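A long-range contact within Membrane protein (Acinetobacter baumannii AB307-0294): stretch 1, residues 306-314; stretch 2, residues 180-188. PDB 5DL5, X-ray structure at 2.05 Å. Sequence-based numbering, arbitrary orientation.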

# COMPACT_ATOMS: atom_id res chain seq x y z
N TYR A 306 9.89 -2.26 -5.58
CA TYR A 306 9.14 -2.84 -4.48
C TYR A 306 8.09 -3.84 -5.01
O TYR A 306 7.61 -3.81 -6.17
CB TYR A 306 8.55 -1.77 -3.54
CG TYR A 306 7.24 -1.15 -4.05
CD1 TYR A 306 7.23 -0.17 -5.03
CD2 TYR A 306 6.01 -1.62 -3.63
CE1 TYR A 306 6.05 0.37 -5.53
CE2 TYR A 306 4.87 -1.11 -4.13
CZ TYR A 306 4.89 -0.14 -5.10
OH TYR A 306 3.74 0.35 -5.66
N GLY A 307 7.69 -4.75 -4.15
CA GLY A 307 6.60 -5.65 -4.54
C GLY A 307 7.00 -6.82 -5.37
O GLY A 307 6.15 -7.57 -5.73
N GLN A 308 8.28 -7.07 -5.61
CA GLN A 308 8.70 -8.11 -6.51
C GLN A 308 9.29 -9.32 -5.74
O GLN A 308 9.77 -10.23 -6.37
CB GLN A 308 9.80 -7.64 -7.42
CG GLN A 308 9.59 -6.34 -8.19
CD GLN A 308 8.34 -6.37 -9.01
OE1 GLN A 308 7.41 -5.59 -8.82
NE2 GLN A 308 8.27 -7.27 -9.84
N ASN A 309 9.35 -9.26 -4.41
CA ASN A 309 10.03 -10.34 -3.61
C ASN A 309 9.26 -10.52 -2.31
O ASN A 309 9.86 -10.42 -1.20
CB ASN A 309 11.48 -9.83 -3.27
CG ASN A 309 12.37 -9.61 -4.50
OD1 ASN A 309 12.89 -10.54 -4.99
ND2 ASN A 309 12.53 -8.37 -4.98
N ALA A 310 7.93 -10.66 -2.39
CA ALA A 310 7.10 -10.94 -1.27
C ALA A 310 7.26 -9.93 -0.14
O ALA A 310 7.29 -10.27 1.02
CB ALA A 310 7.30 -12.36 -0.83
N ASP A 311 7.38 -8.67 -0.54
CA ASP A 311 7.78 -7.59 0.32
C ASP A 311 6.70 -6.53 0.52
O ASP A 311 7.03 -5.45 0.95
CB ASP A 311 9.14 -6.93 -0.19
CG ASP A 311 9.05 -6.43 -1.59
OD1 ASP A 311 8.49 -7.15 -2.50
OD2 ASP A 311 9.50 -5.28 -1.87
N GLY A 312 5.44 -6.87 0.21
CA GLY A 312 4.39 -5.97 0.46
C GLY A 312 4.10 -5.16 -0.78
O GLY A 312 4.92 -4.32 -1.20
N PHE A 313 2.90 -5.39 -1.33
CA PHE A 313 2.43 -4.64 -2.46
C PHE A 313 2.17 -3.14 -2.18
O PHE A 313 2.03 -2.38 -3.06
CB PHE A 313 1.19 -5.37 -3.00
CG PHE A 313 0.71 -4.88 -4.32
CD1 PHE A 313 1.25 -5.38 -5.45
CD2 PHE A 313 -0.25 -3.92 -4.41
CE1 PHE A 313 0.83 -4.94 -6.70
CE2 PHE A 313 -0.72 -3.51 -5.64
CZ PHE A 313 -0.18 -4.03 -6.77
N GLN A 314 2.01 -2.69 -0.94
CA GLN A 314 1.73 -1.36 -0.63
C GLN A 314 2.92 -0.71 0.09
O GLN A 314 2.75 0.32 0.76
CB GLN A 314 0.47 -1.30 0.26
CG GLN A 314 -0.26 0.02 0.24
CD GLN A 314 -1.75 -0.19 0.44
OE1 GLN A 314 -2.41 -0.72 -0.40
NE2 GLN A 314 -2.25 0.12 1.61
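Stretch 2, residues 180-188: ADASGRGLD

Neither stretch forms a regular helix or strand here; two irregular loops meet, with a type I beta turn from Asp181 to Gly184 in stretch 2. Across Gln308 to Ala310 the segment Asp181 to Ser183 runs in roughly the opposite direction; beyond the turn, Arg185 to Leu187 returns in roughly the same direction as stretch 1. Gln308 lies nearest Ser183 (CA to CA 6.9 Å), and Ala310 nearest Asp181 (CA to CA 5.1 Å).

Tyr306 stays clear of stretch 2. Gly307 has phi 83° and psi 6°, angles at which a CB would be jammed against the preceding carbonyl, so glycine fits. Its O reaches the turn through two waters: water 1 donates to Gly307 O (2.9 Å), hydrogen-bonds Ser183 OG (2.6 Å) and donates weakly to Asp181 OD2 (2.9 Å), while water 2 donates to Gly307 O (3.1 Å) and accepts from Ala182 N (3.1 Å).

Gln308 contributes its backbone. Arg185 NH2 donates to Gln308 O (2.8 Å), which lies near the guanidinium plane, where the N-H bonds point; the long arginine side chain spans the gap. Asn309 turns its CB away from stretch 2, and the backbone Asn309 N donates to Asp311 OD1 (3.0 Å) within the same loop.

Ala310 is the most heavily covered residue of the contact. Its N donates to Asp181 OD2 (2.9 Å), and its small methyl points toward stretch 2, with Ala310 CB 3.9 Å from Leu187 CD1 and 4.2 Å from Gly186 O. Asp181 suits this place because its other oxygen, OD1, accepts from Arg185 N (3.0 Å), so one carboxylate both braces its own loop and holds the neighbouring one.

Asp311 does not touch stretch 2 but shapes the loop that does, its OD2 accepting from Gly307 N (3.0 Å). Gly312 makes no contact, but at phi 94° and psi 114° a CB would be jammed against the preceding carbonyl O, so glycine suits the place. Phe313 then adds an apolar touch, its CD1 4.3 Å from Ala182 CB, and Gln314 lies beyond reach.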

# COMPACT_ATOMS: atom_id res chain seq x y z
N ALA A 180 1.99 -16.78 -1.79
CA ALA A 180 2.16 -16.32 -3.21
C ALA A 180 1.98 -14.84 -3.33
O ALA A 180 0.92 -14.31 -3.07
CB ALA A 180 1.26 -17.10 -4.22
N ASP A 181 3.05 -14.14 -3.69
CA ASP A 181 3.01 -12.68 -3.87
C ASP A 181 2.43 -12.38 -5.24
O ASP A 181 1.86 -13.28 -5.86
CB ASP A 181 4.45 -12.12 -3.63
CG ASP A 181 5.44 -12.38 -4.77
OD1 ASP A 181 5.16 -13.06 -5.81
OD2 ASP A 181 6.58 -11.85 -4.65
N ALA A 182 2.57 -11.14 -5.75
CA ALA A 182 1.89 -10.69 -6.97
C ALA A 182 2.47 -11.45 -8.12
O ALA A 182 1.81 -11.59 -9.15
CB ALA A 182 2.09 -9.16 -7.25
N SER A 183 3.70 -11.90 -7.99
CA SER A 183 4.26 -12.75 -9.00
C SER A 183 4.06 -14.27 -8.79
O SER A 183 4.62 -15.05 -9.58
CB SER A 183 5.73 -12.48 -9.16
OG SER A 183 5.97 -11.10 -9.42
N GLY A 184 3.26 -14.72 -7.82
CA GLY A 184 3.12 -16.17 -7.62
C GLY A 184 4.29 -16.81 -6.84
O GLY A 184 4.31 -17.99 -6.72
N ARG A 185 5.19 -16.04 -6.23
CA ARG A 185 6.35 -16.60 -5.58
C ARG A 185 6.14 -16.49 -4.05
O ARG A 185 5.56 -15.50 -3.54
CB ARG A 185 7.62 -15.84 -6.00
CG ARG A 185 8.07 -16.20 -7.42
CD ARG A 185 9.35 -15.53 -7.89
NE ARG A 185 9.30 -14.05 -7.78
CZ ARG A 185 9.14 -13.17 -8.77
NH1 ARG A 185 8.91 -13.57 -10.00
NH2 ARG A 185 9.19 -11.84 -8.53
N GLY A 186 6.63 -17.47 -3.31
CA GLY A 186 6.37 -17.50 -1.84
C GLY A 186 7.35 -16.67 -1.03
O GLY A 186 8.36 -16.31 -1.54
N LEU A 187 7.00 -16.29 0.20
CA LEU A 187 7.96 -15.69 1.11
C LEU A 187 8.86 -16.74 1.79
O LEU A 187 8.35 -17.78 2.32
CB LEU A 187 7.12 -14.96 2.14
CG LEU A 187 7.92 -14.10 3.14
CD1 LEU A 187 9.01 -13.13 2.60
CD2 LEU A 187 6.96 -13.43 4.08
N ASP A 188 10.13 -16.47 1.93
CA ASP A 188 11.02 -17.32 2.77
C ASP A 188 10.89 -16.82 4.27
O ASP A 188 10.21 -17.43 5.05
CB ASP A 188 12.46 -17.29 2.23
CG ASP A 188 13.43 -18.30 2.98
OD1 ASP A 188 13.04 -18.87 4.00
OD2 ASP A 188 14.60 -18.47 2.56
O HOH W 1 6.07 -10.21 -6.93
O HOH W 2 3.71 -8.70 -4.20